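Local coordinates for p-47 protein (Clostridium botulinum E1 str. 'BoNT E Beluga', PDB 5WIX) that is of unknown function but resembles bactericidal/permeability-increasing protein in topology, with the TULIP fold that in many relatives binds lipids, at residues W23-C29 with Y204-V210; Y171-N177 with D405-N411; F399-I403 with F426-G430. All coordinates share one frame; numbering follows the deposited sequence.

Contact 1 of 3, residues W23-C29 with Y204-V210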
loop_
_atom_site.group_PDB
_atom_site.type_symbol
_atom_site.label_atom_id
_atom_site.label_comp_id
_atom_site.label_asym_id
_atom_site.label_seq_id
_atom_site.Cartn_x
_atom_site.Cartn_y
_atom_site.Cartn_z
ATOM N N TRP A 23 2.333 3.207 9.600
ATOM C CA TRP A 23 1.276 3.678 8.708
ATOM C C TRP A 23 0.416 2.527 8.189
ATOM O O TRP A 23 0.822 1.364 8.287
ATOM C CB TRP A 23 1.900 4.444 7.545
ATOM C CG TRP A 23 2.307 5.816 7.928
ATOM C CD1 TRP A 23 3.490 6.196 8.473
ATOM C CD2 TRP A 23 1.520 7.003 7.800
ATOM N NE1 TRP A 23 3.495 7.552 8.691
ATOM C CE2 TRP A 23 2.297 8.071 8.283
ATOM C CE3 TRP A 23 0.237 7.266 7.312
ATOM C CZ2 TRP A 23 1.832 9.382 8.298
ATOM C CZ3 TRP A 23 -0.222 8.567 7.330
ATOM C CH2 TRP A 23 0.575 9.611 7.819
ATOM N N ASP A 24 -0.751 2.835 7.624
ATOM C CA ASP A 24 -1.711 1.765 7.255
ATOM C C ASP A 24 -1.578 1.233 5.829
ATOM O O ASP A 24 -1.509 0.020 5.599
ATOM C CB ASP A 24 -3.155 2.240 7.449
ATOM C CG ASP A 24 -3.654 2.025 8.855
ATOM O OD1 ASP A 24 -3.213 1.042 9.504
ATOM O OD2 ASP A 24 -4.484 2.848 9.302
ATOM N N ILE A 25 -1.609 2.145 4.870
ATOM C CA ILE A 25 -1.348 1.808 3.484
ATOM C C ILE A 25 -0.422 2.877 2.939
ATOM O O ILE A 25 -0.668 4.070 3.134
ATOM C CB ILE A 25 -2.642 1.743 2.647
ATOM C CG1 ILE A 25 -3.528 0.598 3.110
ATOM C CG2 ILE A 25 -2.315 1.564 1.181
ATOM C CD1 ILE A 25 -4.726 0.369 2.221
ATOM N N VAL A 26 0.656 2.456 2.288
ATOM C CA VAL A 26 1.616 3.393 1.719
ATOM C C VAL A 26 1.671 3.173 0.214
ATOM O O VAL A 26 1.789 2.025 -0.228
ATOM C CB VAL A 26 3.010 3.209 2.350
ATOM C CG1 VAL A 26 4.008 4.210 1.787
ATOM C CG2 VAL A 26 2.918 3.320 3.863
ATOM N N TYR A 27 1.548 4.251 -0.566
ATOM C CA TYR A 27 1.716 4.180 -2.031
ATOM C C TYR A 27 3.008 4.853 -2.475
ATOM O O TYR A 27 3.462 5.791 -1.822
ATOM C CB TYR A 27 0.540 4.829 -2.752
ATOM C CG TYR A 27 -0.796 4.409 -2.203
ATOM C CD1 TYR A 27 -1.477 3.320 -2.727
ATOM C CD2 TYR A 27 -1.360 5.095 -1.157
ATOM C CE1 TYR A 27 -2.701 2.925 -2.228
ATOM C CE2 TYR A 27 -2.565 4.729 -0.638
ATOM C CZ TYR A 27 -3.251 3.637 -1.174
ATOM O OH TYR A 27 -4.478 3.268 -0.642
ATOM N N GLY A 28 3.575 4.400 -3.594
ATOM C CA GLY A 28 4.826 4.961 -4.086
ATOM C C GLY A 28 5.047 4.896 -5.591
ATOM O O GLY A 28 4.590 3.965 -6.266
ATOM N N CYS A 29 5.755 5.893 -6.122
ATOM C CA CYS A 29 6.050 5.954 -7.560
ATOM C C CYS A 29 7.472 6.461 -7.905
ATOM O O CYS A 29 8.026 7.349 -7.253
ATOM C CB CYS A 29 5.010 6.834 -8.272
ATOM S SG CYS A 29 5.106 6.793 -10.093
ATOM N N TYR A 204 9.101 9.110 -5.104
ATOM C CA TYR A 204 8.325 9.771 -4.083
ATOM C C TYR A 204 7.085 8.984 -3.828
ATOM O O TYR A 204 6.821 7.994 -4.502
ATOM C CB TYR A 204 7.944 11.191 -4.451
ATOM C CG TYR A 204 7.153 11.379 -5.723
ATOM C CD1 TYR A 204 5.849 10.916 -5.838
ATOM C CD2 TYR A 204 7.691 12.092 -6.787
ATOM C CE1 TYR A 204 5.126 11.115 -6.993
ATOM C CE2 TYR A 204 6.975 12.304 -7.942
ATOM C CZ TYR A 204 5.694 11.813 -8.046
ATOM O OH TYR A 204 4.977 12.020 -9.202
ATOM N N LEU A 205 6.290 9.452 -2.880
ATOM C CA LEU A 205 5.313 8.583 -2.326
ATOM C C LEU A 205 4.324 9.227 -1.383
ATOM O O LEU A 205 4.524 10.322 -0.906
ATOM C CB LEU A 205 6.042 7.452 -1.625
ATOM C CG LEU A 205 7.173 7.669 -0.650
ATOM C CD1 LEU A 205 6.686 7.663 0.783
ATOM C CD2 LEU A 205 8.124 6.552 -0.893
ATOM N N CYS A 206 3.244 8.505 -1.124
ATOM C CA CYS A 206 2.101 9.048 -0.423
ATOM C C CYS A 206 1.594 8.063 0.650
ATOM O O CYS A 206 1.348 6.891 0.367
ATOM C CB CYS A 206 1.023 9.382 -1.450
ATOM S SG CYS A 206 -0.413 10.136 -0.757
ATOM N N ILE A 207 1.453 8.548 1.880
ATOM C CA ILE A 207 1.179 7.695 3.034
ATOM C C ILE A 207 -0.247 7.893 3.600
ATOM O O ILE A 207 -0.716 9.028 3.671
ATOM C CB ILE A 207 2.208 7.971 4.160
ATOM C CG1 ILE A 207 3.381 8.795 3.651
ATOM C CG2 ILE A 207 2.780 6.693 4.691
ATOM C CD1 ILE A 207 4.403 9.035 4.736
ATOM N N LEU A 208 -0.926 6.811 4.011
ATOM C CA LEU A 208 -2.273 6.934 4.592
ATOM C C LEU A 208 -2.609 6.065 5.805
ATOM O O LEU A 208 -1.966 5.043 6.089
ATOM C CB LEU A 208 -3.359 6.638 3.528
ATOM C CG LEU A 208 -3.673 5.210 3.034
ATOM C CD1 LEU A 208 -4.377 4.357 4.052
ATOM C CD2 LEU A 208 -4.546 5.256 1.814
ATOM N N SER A 209 -3.693 6.483 6.459
ATOM C CA SER A 209 -4.420 5.714 7.449
ATOM C C SER A 209 -5.855 5.534 6.966
ATOM O O SER A 209 -6.535 6.526 6.676
ATOM C CB SER A 209 -4.403 6.417 8.804
ATOM O OG SER A 209 -3.080 6.472 9.299
ATOM N N VAL A 210 -6.355 4.303 6.924
ATOM C CA VAL A 210 -7.691 4.068 6.370
ATOM C C VAL A 210 -8.811 3.967 7.411
ATOM O O VAL A 210 -8.750 3.152 8.333
ATOM C CB VAL A 210 -7.717 2.802 5.491
ATOM C CG1 VAL A 210 -6.787 2.966 4.299
ATOM C CG2 VAL A 210 -7.333 1.580 6.312
#
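Y204 pairs with C29: its carbonyl oxygen accepts the amide of C29 (C29 N to Y204 O 2.9 Å). L205 turns to the opposite side of the sheet, where its CB rests on the bare backbone of G28, 3.7 Å from G28 CA. C206 is held from both ends by Y27, through Y27 N to C206 O and C206 N to Y27 O, each 2.8 Å. This antiparallel ladder belongs to a six-stranded sheet in which strand 25-30 is interior, its other margin bonded to strand 234-238. Such a sheet is consistent with the central one of BPI-like proteins, where it joins two TULIP domains.

I207 returns to the side of V26 and W23. Its CG2 makes a CH-pi contact over the indole, 3.6 Å from the centroid of the five-membered ring of W23, and also touches V26 CG2. W23 NE1 is bonded to S220 O. At L208 the register slips in a classic beta bulge: L208 O accepts from D24 N (3.0 Å), nearly in line with the carbonyl, and from I25 N (3.2 Å), which approaches from above its plane. A chi1 of 75° sets L208 CG between its backbone N and carbonyl carbon, which lays the side chain alongside I25, L208 CD1 3.4 Å from I25 CB. Beyond S209, V210 N gives a weak bond to D24 OD2 at 3.4 Å.

Contact 2 of 3, residues Y171-N177 with D405-N411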
loop_
_atom_site.group_PDB
_atom_site.type_symbol
_atom_site.label_atom_id
_atom_site.label_comp_id
_atom_site.label_asym_id
_atom_site.label_seq_id
_atom_site.Cartn_x
_atom_site.Cartn_y
_atom_site.Cartn_z
ATOM N N TYR A 171 -0.868 20.375 -13.551
ATOM C CA TYR A 171 -0.458 18.987 -13.717
ATOM C C TYR A 171 -0.852 18.121 -12.535
ATOM O O TYR A 171 -0.665 18.503 -11.379
ATOM C CB TYR A 171 1.041 18.859 -13.934
ATOM C CG TYR A 171 1.412 17.423 -14.169
ATOM C CD1 TYR A 171 0.903 16.744 -15.265
ATOM C CD2 TYR A 171 2.229 16.730 -13.280
ATOM C CE1 TYR A 171 1.202 15.418 -15.491
ATOM C CE2 TYR A 171 2.543 15.400 -13.497
ATOM C CZ TYR A 171 2.022 14.746 -14.609
ATOM O OH TYR A 171 2.308 13.420 -14.857
ATOM N N ILE A 172 -1.382 16.940 -12.846
ATOM C CA ILE A 172 -1.900 16.025 -11.841
ATOM C C ILE A 172 -0.918 14.921 -11.514
ATOM O O ILE A 172 -0.791 13.960 -12.270
ATOM C CB ILE A 172 -3.181 15.365 -12.307
ATOM C CG1 ILE A 172 -4.106 16.381 -12.973
ATOM C CG2 ILE A 172 -3.845 14.664 -11.144
ATOM C CD1 ILE A 172 -5.309 15.742 -13.667
ATOM N N PHE A 173 -0.242 15.041 -10.379
ATOM C CA PHE A 173 0.767 14.061 -9.998
ATOM C C PHE A 173 0.178 12.714 -9.606
ATOM O O PHE A 173 0.825 11.679 -9.758
ATOM C CB PHE A 173 1.615 14.596 -8.849
ATOM C CG PHE A 173 2.635 15.607 -9.275
ATOM C CD1 PHE A 173 3.641 15.255 -10.150
ATOM C CD2 PHE A 173 2.590 16.905 -8.791
ATOM C CE1 PHE A 173 4.572 16.173 -10.539
ATOM C CE2 PHE A 173 3.521 17.828 -9.176
ATOM C CZ PHE A 173 4.515 17.462 -10.052
ATOM N N ALA A 174 -1.044 12.730 -9.092
ATOM C CA ALA A 174 -1.727 11.498 -8.722
ATOM C C ALA A 174 -3.184 11.776 -8.425
ATOM O O ALA A 174 -3.520 12.809 -7.835
ATOM C CB ALA A 174 -1.066 10.854 -7.519
ATOM N N SER A 175 -4.052 10.864 -8.849
ATOM C CA SER A 175 -5.443 10.918 -8.440
ATOM C C SER A 175 -5.578 10.039 -7.212
ATOM O O SER A 175 -5.034 8.928 -7.157
ATOM C CB SER A 175 -6.377 10.467 -9.556
ATOM O OG SER A 175 -6.258 9.076 -9.802
ATOM N N LEU A 176 -6.259 10.563 -6.204
ATOM C CA LEU A 176 -6.520 9.798 -5.005
ATOM C C LEU A 176 -8.024 9.692 -4.774
ATOM O O LEU A 176 -8.727 10.704 -4.714
ATOM C CB LEU A 176 -5.836 10.421 -3.803
ATOM C CG LEU A 176 -5.932 9.529 -2.569
ATOM C CD1 LEU A 176 -4.700 9.664 -1.690
ATOM C CD2 LEU A 176 -7.210 9.819 -1.788
ATOM N N ASN A 177 -8.494 8.453 -4.634
ATOM C CA ASN A 177 -9.914 8.136 -4.584
ATOM C C ASN A 177 -10.373 7.727 -3.186
ATOM O O ASN A 177 -10.174 6.582 -2.783
ATOM C CB ASN A 177 -10.207 7.003 -5.579
ATOM C CG ASN A 177 -11.640 6.992 -6.071
ATOM O OD1 ASN A 177 -12.547 7.511 -5.422
ATOM N ND2 ASN A 177 -11.850 6.383 -7.230
ATOM N N ASP A 405 -6.847 0.988 -7.242
ATOM C CA ASP A 405 -8.109 1.355 -6.585
ATOM C C ASP A 405 -8.079 2.755 -5.991
ATOM O O ASP A 405 -8.934 3.595 -6.289
ATOM C CB ASP A 405 -8.453 0.330 -5.493
ATOM C CG ASP A 405 -9.866 0.499 -4.941
ATOM O OD1 ASP A 405 -10.833 0.176 -5.665
ATOM O OD2 ASP A 405 -10.008 0.923 -3.775
ATOM N N ILE A 406 -7.095 3.002 -5.144
ATOM C CA ILE A 406 -7.022 4.294 -4.476
ATOM C C ILE A 406 -6.120 5.311 -5.213
ATOM O O ILE A 406 -6.612 6.332 -5.716
ATOM C CB ILE A 406 -6.552 4.117 -3.038
ATOM C CG1 ILE A 406 -7.471 3.122 -2.349
ATOM C CG2 ILE A 406 -6.605 5.430 -2.319
ATOM C CD1 ILE A 406 -8.913 3.546 -2.394
ATOM N N VAL A 407 -4.819 5.038 -5.296
ATOM C CA VAL A 407 -3.931 5.985 -5.955
ATOM C C VAL A 407 -3.532 5.544 -7.348
ATOM O O VAL A 407 -2.928 4.486 -7.524
ATOM C CB VAL A 407 -2.646 6.233 -5.154
ATOM C CG1 VAL A 407 -1.744 7.147 -5.925
ATOM C CG2 VAL A 407 -2.962 6.844 -3.803
ATOM N N ASN A 408 -3.887 6.372 -8.327
ATOM C CA ASN A 408 -3.383 6.239 -9.687
ATOM C C ASN A 408 -2.414 7.360 -9.944
ATOM O O ASN A 408 -2.808 8.524 -10.014
ATOM C CB ASN A 408 -4.512 6.288 -10.717
ATOM C CG ASN A 408 -5.612 5.305 -10.420
ATOM O OD1 ASN A 408 -5.486 4.114 -10.699
ATOM N ND2 ASN A 408 -6.703 5.798 -9.851
ATOM N N TRP A 409 -1.141 7.026 -10.071
ATOM C CA TRP A 409 -0.131 8.051 -10.308
ATOM C C TRP A 409 -0.234 8.617 -11.715
ATOM O O TRP A 409 -0.272 7.866 -12.697
ATOM C CB TRP A 409 1.266 7.494 -10.080
ATOM C CG TRP A 409 1.490 7.050 -8.692
ATOM C CD1 TRP A 409 1.447 5.769 -8.223
ATOM C CD2 TRP A 409 1.787 7.881 -7.565
ATOM N NE1 TRP A 409 1.706 5.750 -6.876
ATOM C CE2 TRP A 409 1.919 7.030 -6.447
ATOM C CE3 TRP A 409 1.973 9.258 -7.392
ATOM C CZ2 TRP A 409 2.219 7.512 -5.176
ATOM C CZ3 TRP A 409 2.264 9.734 -6.130
ATOM C CH2 TRP A 409 2.387 8.866 -5.038
ATOM N N ASN A 410 -0.278 9.946 -11.793
ATOM C CA ASN A 410 -0.397 10.668 -13.058
ATOM C C ASN A 410 -1.712 10.384 -13.756
ATOM O O ASN A 410 -1.772 10.385 -14.987
ATOM C CB ASN A 410 0.760 10.323 -13.998
ATOM C CG ASN A 410 2.111 10.570 -13.371
ATOM O OD1 ASN A 410 2.566 11.715 -13.279
ATOM N ND2 ASN A 410 2.774 9.496 -12.948
ATOM N N ASN A 411 -2.757 10.142 -12.965
ATOM C CA ASN A 411 -4.084 9.878 -13.502
ATOM C C ASN A 411 -4.070 8.698 -14.465
ATOM O O ASN A 411 -4.699 8.741 -15.523
ATOM C CB ASN A 411 -4.632 11.122 -14.207
ATOM C CG ASN A 411 -5.851 11.687 -13.524
ATOM O OD1 ASN A 411 -6.285 11.183 -12.490
ATOM N ND2 ASN A 411 -6.414 12.747 -14.097
#
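A174 and W409 face each other as a non-hydrogen-bonded pair, and main-chain bonds flank them on both sides. Beyond A174 towards N177, S175 and N408 exchange two, S175 N to N408 O at 2.9 Å and N408 N to S175 O at 3.0 Å. N177 N then bonds to I406 O at 3.0 Å. Before A174, N410 N meets F173 O at 2.9 Å, approaching from above the carbonyl plane of F173 where the pairing passes from strand into turn. Alpha hydrogens fill the gaps between these bonds, as when V407 CA points its hydrogen at S175 O.

The pairing sets the short strand 407-409 beside strand 174-177, whose other edge bonds to strand 120-125, in the large curled antiparallel sheet of this TULIP-like protein. The C-terminal part of the chain is thereby stitched to a sheet built mostly from earlier residues. Strand 407-409 leaves through a type II beta turn from N408 to N411, with N410 at the third position on positive phi (64°).

Apolar contacts gather on the A174 side of the sheet. A174 CB meets the indole obliquely, 3.4 Å from W409 CE3, and L176 CD1 touches V407 CG2 at 3.9 Å. The CG2 methyl of I406 lies alongside L176.

At the turn end the hydroxyl of Y171 donates to N410 OD1, which lies near the ring plane. Y171 has CG trans to its backbone N (chi1 -177°), which carries the hydroxyl to N410; the modelled separation is implausibly short and its exact value doubtful, and ring and amide planes stand 37° apart. The N411 amide lies against I172 CD1 and S175 CB, a contact with carbon and not a polar bond.

Contact 3 of 3, residues F399-I403 with F426-G430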
loop_
_atom_site.group_PDB
_atom_site.type_symbol
_atom_site.label_atom_id
_atom_site.label_comp_id
_atom_site.label_asym_id
_atom_site.label_seq_id
_atom_site.Cartn_x
_atom_site.Cartn_y
_atom_site.Cartn_z
ATOM N N PHE A 399 -5.739 -8.235 -7.774
ATOM C CA PHE A 399 -4.739 -7.330 -7.220
ATOM C C PHE A 399 -4.468 -6.150 -8.132
ATOM O O PHE A 399 -4.165 -5.051 -7.664
ATOM C CB PHE A 399 -3.451 -8.080 -6.932
ATOM C CG PHE A 399 -3.611 -9.113 -5.875
ATOM C CD1 PHE A 399 -3.780 -8.734 -4.555
ATOM C CD2 PHE A 399 -3.633 -10.463 -6.204
ATOM C CE1 PHE A 399 -3.929 -9.672 -3.581
ATOM C CE2 PHE A 399 -3.777 -11.410 -5.228
ATOM C CZ PHE A 399 -3.933 -11.022 -3.920
ATOM N N THR A 400 -4.600 -6.370 -9.430
ATOM C CA THR A 400 -4.551 -5.259 -10.365
ATOM C C THR A 400 -5.631 -4.234 -10.015
ATOM O O THR A 400 -5.392 -3.025 -10.078
ATOM C CB THR A 400 -4.751 -5.725 -11.800
ATOM O OG1 THR A 400 -3.718 -6.657 -12.154
ATOM C CG2 THR A 400 -4.723 -4.542 -12.735
ATOM N N ASP A 401 -6.813 -4.726 -9.635
ATOM C CA ASP A 401 -7.889 -3.835 -9.221
ATOM C C ASP A 401 -7.458 -3.072 -7.969
ATOM O O ASP A 401 -7.726 -1.871 -7.834
ATOM C CB ASP A 401 -9.184 -4.616 -8.968
ATOM C CG ASP A 401 -10.005 -4.827 -10.231
ATOM O OD1 ASP A 401 -9.553 -4.417 -11.321
ATOM O OD2 ASP A 401 -11.109 -5.408 -10.128
ATOM N N ILE A 402 -6.763 -3.775 -7.074
ATOM C CA ILE A 402 -6.359 -3.213 -5.786
ATOM C C ILE A 402 -5.303 -2.130 -5.925
ATOM O O ILE A 402 -5.405 -1.086 -5.294
ATOM C CB ILE A 402 -5.819 -4.299 -4.832
ATOM C CG1 ILE A 402 -6.981 -5.017 -4.135
ATOM C CG2 ILE A 402 -4.872 -3.687 -3.787
ATOM C CD1 ILE A 402 -6.552 -6.253 -3.329
ATOM N N ILE A 403 -4.283 -2.363 -6.740
ATOM C CA ILE A 403 -3.242 -1.363 -6.815
ATOM C C ILE A 403 -3.854 -0.111 -7.462
ATOM O O ILE A 403 -3.630 1.002 -6.987
ATOM C CB ILE A 403 -1.976 -1.876 -7.565
ATOM C CG1 ILE A 403 -0.789 -0.946 -7.291
ATOM C CG2 ILE A 403 -2.222 -2.055 -9.063
ATOM C CD1 ILE A 403 0.551 -1.574 -7.602
ATOM N N PHE A 426 2.199 -6.459 3.229
ATOM C CA PHE A 426 1.715 -7.110 2.017
ATOM C C PHE A 426 1.926 -6.103 0.928
ATOM O O PHE A 426 1.354 -5.007 0.982
ATOM C CB PHE A 426 0.229 -7.522 2.124
ATOM C CG PHE A 426 -0.310 -8.202 0.881
ATOM C CD1 PHE A 426 -0.199 -9.577 0.717
ATOM C CD2 PHE A 426 -0.938 -7.465 -0.119
ATOM C CE1 PHE A 426 -0.689 -10.196 -0.426
ATOM C CE2 PHE A 426 -1.438 -8.090 -1.261
ATOM C CZ PHE A 426 -1.310 -9.453 -1.411
ATOM N N CYS A 427 2.778 -6.458 -0.029
ATOM C CA CYS A 427 3.279 -5.503 -0.999
ATOM C C CYS A 427 2.955 -5.932 -2.405
ATOM O O CYS A 427 3.261 -7.066 -2.819
ATOM C CB CYS A 427 4.792 -5.324 -0.855
ATOM S SG CYS A 427 5.549 -4.223 -2.114
ATOM N N ILE A 428 2.342 -5.012 -3.139
ATOM C CA ILE A 428 2.016 -5.231 -4.542
ATOM C C ILE A 428 2.852 -4.250 -5.375
ATOM O O ILE A 428 2.987 -3.101 -4.972
ATOM C CB ILE A 428 0.504 -5.032 -4.809
ATOM C CG1 ILE A 428 -0.310 -5.982 -3.939
ATOM C CG2 ILE A 428 0.193 -5.250 -6.265
ATOM C CD1 ILE A 428 -1.839 -5.729 -3.924
ATOM N N GLN A 429 3.390 -4.711 -6.506
ATOM C CA GLN A 429 4.267 -3.931 -7.378
ATOM C C GLN A 429 3.885 -4.090 -8.847
ATOM O O GLN A 429 3.480 -5.173 -9.272
ATOM C CB GLN A 429 5.736 -4.350 -7.217
ATOM C CG GLN A 429 6.381 -4.060 -5.869
ATOM C CD GLN A 429 7.780 -4.646 -5.765
ATOM O OE1 GLN A 429 8.158 -5.558 -6.533
ATOM N NE2 GLN A 429 8.567 -4.125 -4.821
ATOM N N GLY A 430 4.066 -3.031 -9.637
ATOM C CA GLY A 430 3.696 -3.087 -11.044
ATOM C C GLY A 430 4.283 -2.004 -11.924
ATOM O O GLY A 430 5.009 -1.139 -11.444
#
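I428 leaves strand 426-430 with the bond from CA to CB directed toward helix 399-403, and its two branches meet different residues there. The CD1 methyl enters between F399 and I402, I428 CD1 lying 3.6 Å from F399 CD1 and 3.7 Å from I402 CG2, and I428 crosses both side chains at about a right angle. Its CG2 branch meets I403 instead: the side chains of I403 and I428 run antiparallel alongside one another, and I403 CD1 lies 3.9 Å from I428 CG2. I403 is extended, CG1 lying trans to N (chi1 -165°), which brings CD1 to the strand backbone as well, 3.9 Å from I428 O.

The two phenylalanines meet obliquely. F399 CE1 approaches the edge of the F426 ring, 3.4 Å from F426 CZ; the centroids stand 5.6 Å apart and the planes at 36°. The F426 ring also meets that of F243, and I420 touches both members of the pair.

The helix and strand segments run at 90° to each other with axes 9.2 Å apart, a short helix laid across one face of the six-stranded antiparallel sheet. Q429 points away from the helix, and its NE2 bonds to I227 O and S229 OG. What joins helix to strand is thus buried hydrocarbon: the fit depends on shape and exclusion of water, without directional polar bonds between the segments.

W409 joins contacts 1 and 2. Its indole carbon CZ3 lies 3.3 Å from Y204 CE1, and its CD2 is 3.5 Å from C29 CB, so that strand 407-409 packs on the face of the six-stranded sheet that carries Y27, C29 and Y204. I406 extends the same packing, with I406 CB 3.3 Å from Y27 OH. The centres of contacts 1 and 2 are about 12 Å apart. Contact 3 sits on the same sheet through strand 426-432, but its nearest atoms stay about 5 Å from those of contact 1. Its centre is about 15 Å from that of contact 2, and the chain links them, helix 399-403 being followed almost at once by segment 405-411.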